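PDB 2FB0: conserved hypothetical protein from Bacteroides thetaiotaomicron, which is of unknown function but, as a dimeric alpha/beta-barrel protein related to antibiotic biosynthesis monooxygenases, may act as an oxidoreductase. Local coordinates for residues G37-D42 against M54-Q60; K20-A25 against I80-A85; E27-S32 against H73-V78. The contacts are given in a common frame with arbitrary orientation. Numbering follows the deposited sequence.

Contact 1. Residues G37-D42 against M54-Q60. With ACT (acetate ion), chain B.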
# COMPACT_ATOMS: atom_id res chain seq x y z
N GLY A 37 -4.73 -6.02 -18.75
CA GLY A 37 -4.54 -4.62 -18.36
C GLY A 37 -4.17 -4.41 -16.89
O GLY A 37 -3.96 -3.28 -16.47
N CYS A 38 -4.09 -5.49 -16.12
CA CYS A 38 -3.66 -5.41 -14.74
C CYS A 38 -2.14 -5.40 -14.71
O CYS A 38 -1.51 -6.41 -15.02
CB CYS A 38 -4.18 -6.58 -13.91
SG CYS A 38 -3.71 -6.49 -12.15
N ILE A 39 -1.57 -4.27 -14.34
CA ILE A 39 -0.11 -4.13 -14.30
C ILE A 39 0.46 -4.70 -12.99
O ILE A 39 1.48 -5.42 -13.00
CB ILE A 39 0.30 -2.67 -14.60
CG1 ILE A 39 0.04 -2.42 -16.09
CG2 ILE A 39 1.77 -2.41 -14.21
CD1 ILE A 39 0.15 -1.01 -16.51
N ALA A 40 -0.23 -4.43 -11.88
CA ALA A 40 0.18 -4.94 -10.57
C ALA A 40 -1.04 -5.05 -9.65
O ALA A 40 -2.01 -4.31 -9.79
CB ALA A 40 1.22 -4.01 -9.94
N TYR A 41 -0.96 -5.98 -8.70
CA TYR A 41 -2.05 -6.19 -7.78
C TYR A 41 -1.51 -7.05 -6.67
O TYR A 41 -0.96 -8.11 -6.92
CB TYR A 41 -3.21 -6.90 -8.51
CG TYR A 41 -4.57 -6.77 -7.86
CD1 TYR A 41 -5.61 -6.11 -8.52
CD2 TYR A 41 -4.82 -7.31 -6.60
CE1 TYR A 41 -6.89 -6.01 -7.93
CE2 TYR A 41 -6.09 -7.21 -6.00
CZ TYR A 41 -7.11 -6.56 -6.67
OH TYR A 41 -8.35 -6.45 -6.06
N ASP A 42 -1.66 -6.59 -5.43
CA ASP A 42 -1.25 -7.41 -4.28
C ASP A 42 -2.01 -7.00 -3.03
O ASP A 42 -2.51 -5.88 -2.93
CB ASP A 42 0.27 -7.32 -4.05
CG ASP A 42 0.82 -8.50 -3.24
OD1 ASP A 42 0.07 -9.48 -2.99
OD2 ASP A 42 2.02 -8.47 -2.86
N MSE A 54 -4.48 -3.61 3.14
CA MSE A 54 -4.72 -2.80 1.96
C MSE A 54 -4.46 -3.58 0.69
O MSE A 54 -3.72 -4.56 0.69
CB MSE A 54 -3.91 -1.49 1.99
CG MSE A 54 -2.40 -1.64 1.92
SE MSE A 54 -1.55 0.08 1.51
CE MSE A 54 -2.39 0.21 -0.28
N ILE A 55 -5.14 -3.15 -0.37
CA ILE A 55 -4.93 -3.72 -1.69
C ILE A 55 -4.32 -2.60 -2.52
O ILE A 55 -4.85 -1.49 -2.58
CB ILE A 55 -6.25 -4.22 -2.33
CG1 ILE A 55 -6.95 -5.24 -1.41
CG2 ILE A 55 -5.95 -4.89 -3.66
CD1 ILE A 55 -8.37 -5.66 -1.90
N CYS A 56 -3.16 -2.89 -3.10
CA CYS A 56 -2.47 -1.97 -3.98
C CYS A 56 -2.59 -2.49 -5.41
O CYS A 56 -2.30 -3.66 -5.67
CB CYS A 56 -1.00 -1.86 -3.58
SG CYS A 56 -0.18 -0.45 -4.37
N GLU A 57 -3.03 -1.64 -6.33
CA GLU A 57 -3.27 -2.07 -7.69
C GLU A 57 -2.70 -1.06 -8.65
O GLU A 57 -2.68 0.12 -8.37
CB GLU A 57 -4.78 -2.19 -7.97
CG GLU A 57 -5.52 -2.88 -6.85
CD GLU A 57 -7.02 -2.86 -7.00
OE1 GLU A 57 -7.53 -2.75 -8.13
OE2 GLU A 57 -7.69 -2.96 -5.95
N THR A 58 -2.24 -1.54 -9.81
CA THR A 58 -1.92 -0.66 -10.92
C THR A 58 -2.62 -1.16 -12.17
O THR A 58 -2.50 -2.33 -12.53
CB THR A 58 -0.41 -0.57 -11.16
OG1 THR A 58 0.24 -0.28 -9.92
CG2 THR A 58 -0.06 0.51 -12.20
N TRP A 59 -3.34 -0.25 -12.81
CA TRP A 59 -4.12 -0.56 -14.00
C TRP A 59 -3.56 0.22 -15.17
O TRP A 59 -3.14 1.37 -15.02
CB TRP A 59 -5.61 -0.26 -13.78
CG TRP A 59 -6.16 -1.26 -12.81
CD1 TRP A 59 -6.26 -1.11 -11.45
CD2 TRP A 59 -6.57 -2.59 -13.11
NE1 TRP A 59 -6.73 -2.28 -10.89
CE2 TRP A 59 -6.93 -3.20 -11.89
CE3 TRP A 59 -6.67 -3.33 -14.30
CZ2 TRP A 59 -7.40 -4.51 -11.83
CZ3 TRP A 59 -7.14 -4.63 -14.23
CH2 TRP A 59 -7.48 -5.21 -13.00
N GLN A 60 -3.52 -0.43 -16.34
CA GLN A 60 -2.93 0.19 -17.53
C GLN A 60 -3.59 1.50 -17.89
O GLN A 60 -2.92 2.45 -18.31
CB GLN A 60 -2.98 -0.76 -18.73
CG GLN A 60 -2.12 -0.25 -19.88
CD GLN A 60 -2.07 -1.19 -21.06
OE1 GLN A 60 -2.04 -2.42 -20.89
NE2 GLN A 60 -2.08 -0.63 -22.26
C ACT B . -10.42 -3.67 -7.06
O ACT B . -10.16 -4.83 -7.44
OXT ACT B . -10.58 -2.79 -7.95
CH3 ACT B . -10.56 -3.33 -5.62

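Contact 2. Residues K20-A25 against I80-A85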
# COMPACT_ATOMS: atom_id res chain seq x y z
N LYS A 20 -10.27 -14.43 6.80
CA LYS A 20 -11.18 -14.71 5.70
C LYS A 20 -11.15 -13.58 4.67
O LYS A 20 -11.17 -13.84 3.48
CB LYS A 20 -12.63 -14.92 6.22
CG LYS A 20 -12.84 -16.20 7.03
CD LYS A 20 -14.18 -16.16 7.78
CE LYS A 20 -14.26 -17.24 8.88
NZ LYS A 20 -15.54 -17.11 9.64
N ALA A 21 -11.14 -12.34 5.15
CA ALA A 21 -11.07 -11.17 4.28
C ALA A 21 -9.74 -11.11 3.49
O ALA A 21 -9.73 -10.84 2.28
CB ALA A 21 -11.31 -9.89 5.09
N ILE A 22 -8.63 -11.39 4.18
CA ILE A 22 -7.30 -11.45 3.54
C ILE A 22 -7.25 -12.55 2.48
O ILE A 22 -6.74 -12.32 1.37
CB ILE A 22 -6.14 -11.59 4.59
CG1 ILE A 22 -6.05 -10.31 5.43
CG2 ILE A 22 -4.78 -11.90 3.89
CD1 ILE A 22 -5.21 -10.44 6.70
N GLU A 23 -7.77 -13.73 2.80
CA GLU A 23 -7.79 -14.83 1.83
C GLU A 23 -8.61 -14.46 0.60
O GLU A 23 -8.21 -14.76 -0.52
CB GLU A 23 -8.29 -16.15 2.47
CG GLU A 23 -8.83 -17.20 1.48
CD GLU A 23 -7.77 -17.84 0.55
OE1 GLU A 23 -6.56 -17.56 0.68
OE2 GLU A 23 -8.17 -18.65 -0.32
N ALA A 24 -9.74 -13.80 0.81
CA ALA A 24 -10.59 -13.37 -0.32
C ALA A 24 -9.84 -12.36 -1.20
O ALA A 24 -9.92 -12.41 -2.42
CB ALA A 24 -11.92 -12.78 0.17
N ALA A 25 -9.10 -11.45 -0.56
CA ALA A 25 -8.26 -10.48 -1.28
C ALA A 25 -7.13 -11.19 -2.03
O ALA A 25 -6.86 -10.87 -3.18
CB ALA A 25 -7.70 -9.44 -0.32
N ILE A 80 -17.64 -10.53 -1.16
CA ILE A 80 -17.17 -11.23 0.05
C ILE A 80 -16.46 -10.30 1.04
O ILE A 80 -16.79 -10.29 2.24
CB ILE A 80 -16.28 -12.45 -0.30
CG1 ILE A 80 -17.12 -13.56 -0.93
CG2 ILE A 80 -15.56 -12.98 0.96
CD1 ILE A 80 -16.32 -14.59 -1.72
N ILE A 81 -15.51 -9.51 0.54
CA ILE A 81 -14.75 -8.61 1.43
C ILE A 81 -15.68 -7.58 2.07
O ILE A 81 -15.57 -7.30 3.26
CB ILE A 81 -13.55 -7.94 0.70
CG1 ILE A 81 -12.58 -9.01 0.18
CG2 ILE A 81 -12.83 -6.97 1.61
CD1 ILE A 81 -11.55 -8.48 -0.86
N GLN A 82 -16.62 -7.05 1.27
CA GLN A 82 -17.59 -6.07 1.77
C GLN A 82 -18.52 -6.61 2.85
O GLN A 82 -18.99 -5.87 3.71
CB GLN A 82 -18.42 -5.50 0.61
CG GLN A 82 -17.65 -4.45 -0.18
CD GLN A 82 -18.41 -3.92 -1.39
OE1 GLN A 82 -18.32 -2.73 -1.70
NE2 GLN A 82 -19.15 -4.79 -2.07
N GLU A 83 -18.77 -7.92 2.81
CA GLU A 83 -19.61 -8.59 3.78
C GLU A 83 -18.84 -8.83 5.09
O GLU A 83 -19.42 -8.84 6.17
CB GLU A 83 -20.11 -9.91 3.18
CG GLU A 83 -21.48 -10.36 3.63
CD GLU A 83 -22.59 -9.31 3.49
OE1 GLU A 83 -22.55 -8.46 2.58
OE2 GLU A 83 -23.51 -9.36 4.34
N LEU A 84 -17.52 -8.98 4.96
CA LEU A 84 -16.62 -9.24 6.10
C LEU A 84 -16.00 -7.99 6.72
O LEU A 84 -15.56 -8.02 7.87
CB LEU A 84 -15.48 -10.17 5.65
CG LEU A 84 -15.80 -11.61 5.26
CD1 LEU A 84 -14.68 -12.18 4.39
CD2 LEU A 84 -16.04 -12.48 6.50
N ALA A 85 -15.96 -6.90 5.97
CA ALA A 85 -15.08 -5.79 6.33
C ALA A 85 -15.54 -4.47 5.71
O ALA A 85 -16.49 -4.45 4.92
CB ALA A 85 -13.62 -6.13 5.88

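Contact 3. Residues E27-S32 against H73-V78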
# COMPACT_ATOMS: atom_id res chain seq x y z
N GLU A 27 -7.26 -14.29 -3.15
CA GLU A 27 -7.91 -14.95 -4.27
C GLU A 27 -8.21 -13.96 -5.40
O GLU A 27 -7.99 -14.27 -6.57
CB GLU A 27 -9.19 -15.68 -3.81
CG GLU A 27 -8.94 -16.56 -2.59
CD GLU A 27 -10.10 -17.47 -2.26
OE1 GLU A 27 -11.10 -16.99 -1.71
OE2 GLU A 27 -9.99 -18.69 -2.52
N LEU A 28 -8.68 -12.77 -5.04
CA LEU A 28 -8.96 -11.71 -6.00
C LEU A 28 -7.64 -11.23 -6.66
O LEU A 28 -7.61 -10.90 -7.85
CB LEU A 28 -9.70 -10.53 -5.33
CG LEU A 28 -10.08 -9.33 -6.22
CD1 LEU A 28 -10.91 -9.76 -7.45
CD2 LEU A 28 -10.81 -8.25 -5.42
N THR A 29 -6.56 -11.22 -5.89
CA THR A 29 -5.22 -10.87 -6.40
C THR A 29 -4.79 -11.84 -7.52
O THR A 29 -4.44 -11.40 -8.60
CB THR A 29 -4.17 -10.84 -5.25
OG1 THR A 29 -4.51 -9.80 -4.31
CG2 THR A 29 -2.74 -10.61 -5.79
N ALA A 30 -4.87 -13.14 -7.26
CA ALA A 30 -4.54 -14.14 -8.29
C ALA A 30 -5.41 -14.00 -9.54
O ALA A 30 -4.90 -14.12 -10.66
CB ALA A 30 -4.63 -15.58 -7.70
N CYS A 31 -6.71 -13.74 -9.37
CA CYS A 31 -7.62 -13.57 -10.50
C CYS A 31 -7.31 -12.32 -11.33
O CYS A 31 -7.27 -12.37 -12.56
CB CYS A 31 -9.07 -13.48 -10.02
SG CYS A 31 -9.75 -15.01 -9.39
N SER A 32 -7.11 -11.19 -10.64
CA SER A 32 -6.90 -9.91 -11.31
C SER A 32 -5.58 -9.88 -12.09
O SER A 32 -5.53 -9.32 -13.19
CB SER A 32 -6.96 -8.76 -10.30
OG SER A 32 -8.14 -8.86 -9.50
N HIS A 73 -15.28 -12.41 -11.15
CA HIS A 73 -14.36 -12.54 -10.01
C HIS A 73 -14.31 -11.27 -9.14
O HIS A 73 -14.23 -11.38 -7.91
CB HIS A 73 -12.95 -13.03 -10.42
CG HIS A 73 -12.19 -12.11 -11.34
ND1 HIS A 73 -12.08 -12.35 -12.70
CD2 HIS A 73 -11.46 -10.99 -11.10
CE1 HIS A 73 -11.34 -11.40 -13.25
NE2 HIS A 73 -10.96 -10.56 -12.30
N PHE A 74 -14.39 -10.10 -9.76
CA PHE A 74 -14.49 -8.84 -9.03
C PHE A 74 -15.75 -8.82 -8.16
O PHE A 74 -15.67 -8.62 -6.95
CB PHE A 74 -14.48 -7.64 -9.98
CG PHE A 74 -14.63 -6.31 -9.27
CD1 PHE A 74 -15.89 -5.71 -9.15
CD2 PHE A 74 -13.52 -5.66 -8.73
CE1 PHE A 74 -16.03 -4.47 -8.50
CE2 PHE A 74 -13.65 -4.43 -8.08
CZ PHE A 74 -14.92 -3.83 -7.96
N ALA A 75 -16.91 -9.03 -8.79
CA ALA A 75 -18.18 -9.04 -8.05
C ALA A 75 -18.17 -10.07 -6.90
O ALA A 75 -18.59 -9.77 -5.79
CB ALA A 75 -19.36 -9.29 -8.99
N GLN A 76 -17.65 -11.26 -7.18
CA GLN A 76 -17.61 -12.35 -6.21
C GLN A 76 -16.75 -11.98 -4.99
O GLN A 76 -17.25 -11.97 -3.86
CB GLN A 76 -17.10 -13.63 -6.90
CG GLN A 76 -16.73 -14.82 -5.99
CD GLN A 76 -16.16 -16.02 -6.77
OE1 GLN A 76 -15.95 -15.95 -7.99
NE2 GLN A 76 -15.88 -17.12 -6.06
N TYR A 77 -15.49 -11.63 -5.22
CA TYR A 77 -14.56 -11.42 -4.11
C TYR A 77 -14.74 -10.08 -3.41
O TYR A 77 -14.61 -10.00 -2.20
CB TYR A 77 -13.10 -11.70 -4.52
CG TYR A 77 -12.89 -13.17 -4.82
CD1 TYR A 77 -12.64 -13.61 -6.12
CD2 TYR A 77 -12.98 -14.13 -3.80
CE1 TYR A 77 -12.46 -14.97 -6.40
CE2 TYR A 77 -12.81 -15.49 -4.07
CZ TYR A 77 -12.55 -15.89 -5.37
OH TYR A 77 -12.38 -17.23 -5.65
N VAL A 78 -15.08 -9.03 -4.15
CA VAL A 78 -15.36 -7.75 -3.51
C VAL A 78 -16.63 -7.86 -2.66
O VAL A 78 -16.66 -7.36 -1.53
CB VAL A 78 -15.43 -6.57 -4.51
CG1 VAL A 78 -15.88 -5.30 -3.81
CG2 VAL A 78 -14.06 -6.35 -5.14

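Contact 1. Residues G37-D42 against M54-Q60
A classic beta bulge shows how an extra residue reshapes a beta hairpin, here two antiparallel strands of a ferredoxin-like sheet. I39 and A40 both donate their backbone N to T58 O, at 2.8 and 3.2 Å, so the register slips by one between C38–W59 and A40–T58. The bulge turns I39 toward the partner strand, its CD1 3.5 Å from Q60 CA. Regular pairing resumes at once: T58 N donates to A40 O at 2.8 Å, Y41 faces E57, and D42 and C56 exchange two backbone hydrogen bonds. On the face carrying C38, Y41, E57 and W59, large shapes fit together. C38 SG lies over the six-membered ring of W59, 4.3 Å from its centroid, a sulfur-aromatic contact, while the Y41 ring leans toward the second strand, Y41 CE2 3.3 Å from I55 CG2. E57 CG fills the space over one face of that ring, a CH-pi contact. On the other face D42 hydrogen-bonds S46 and forms a salt bridge to R49, both of the second subunit. W59 NE1 donates a hydrogen bond to E57 OE1 at 2.9 Å, and Y41 OH donates to the O of an acetate, probably from the crystallisation liquor, at 2.8 Å.

Contact 2. Residues K20-A25 against I80-A85
L84 reaches across to the start of the facing segment and lays its CD1 over the backbone between K20 and A21, 3.6 Å from A21 N and 3.8 Å from K20 C. The same methyl lies 3.9 Å from K20 CB, against the root of a side chain whose amino end leads away from the contact. The example illustrates a general rule of helix packing: small residues on one helix let larger ones on its partner come close. Helices 20-25 and 80-84 run nearly antiparallel, at 163°, and their axes approach to 9.2 Å. Three alanines line the near side of segment 20-25. A24 points at the other helix, its CB 3.7 Å from I80 CG2 and 3.8 Å from I81 CG1. I81 then extends along the groove, so that its CD1 comes to 4.0 Å from A25 CB. At the end of the second helix, A85 CB meets A21 CB at 4.5 Å, where the chain leaves helical geometry for strand 86-93. The interface continues down to the sheet, since A21 and A25 also touch F53, and I81 touches V11 and M87. Every contact between side chains here is apolar, which implies that the two helices are held together by close fit and the exclusion of water, without directional polar bonds between the segments.

Contact 3. Residues E27-S32 against H73-V78
E27 opens the segment with its CB over one face of the Y77 ring, 3.9 Å from the centroid in a CH-pi contact, while its OE1 comes to 3.3 Å from Y77 CE2. L28 follows as a knob into a hole formed by H73, F74, Y77 and V78: L28 CD2 lies 3.8 Å from V78 CG2, CD1 is 4.0 Å from F74 CA, and CB meets Y77 CB at 3.7 Å. One turn later C31 stands between two rings. Its CB covers a face of the H73 imidazole, 3.9 Å from the centroid, and its SG lies 4.0 Å from Y77 CE1 in an oblique sulfur-aromatic contact. The segment ends at S32, whose OG turns back to donate a hydrogen bond to L28 O at 2.7 Å while the residue's CA lies 4.2 Å from H73 NE2. That nitrogen is hydrogen-bonded to E35, and H73 ND1 is hydrogen-bonded to a glycerol, probably from the crystallisation liquor. Beside it, F74 meets H68 edge-to-face and lies about 3 Å from a bound acetate at its nearest atoms. Two segments running antiparallel, at 169° between their N-to-C directions, with a leucine knob of one helix in a hole of the other, illustrate the helical layer that covers one face of the sheet in the dimeric alpha/beta-barrel fold.

In the fold
The three contacts illustrate how a small alpha/beta fold is built in layers. Contacts 2 and 3 both join helix 18-32 to helix 72-84, their centres about 10 Å apart, and because the helices are antiparallel contact 3 is nested inside the loop closed by contact 2. Contact 1 is nested deeper still, in the hairpin of strands 38-46 and 52-59 at one side of the four-stranded sheet; its centre lies about 12 Å from that of contact 3 and 18 Å from that of contact 2. Helix 18-32 links the layers, with L28 on Y41 and A25 on I55. One sheet face thus meets the helices, while the other faces the second subunit.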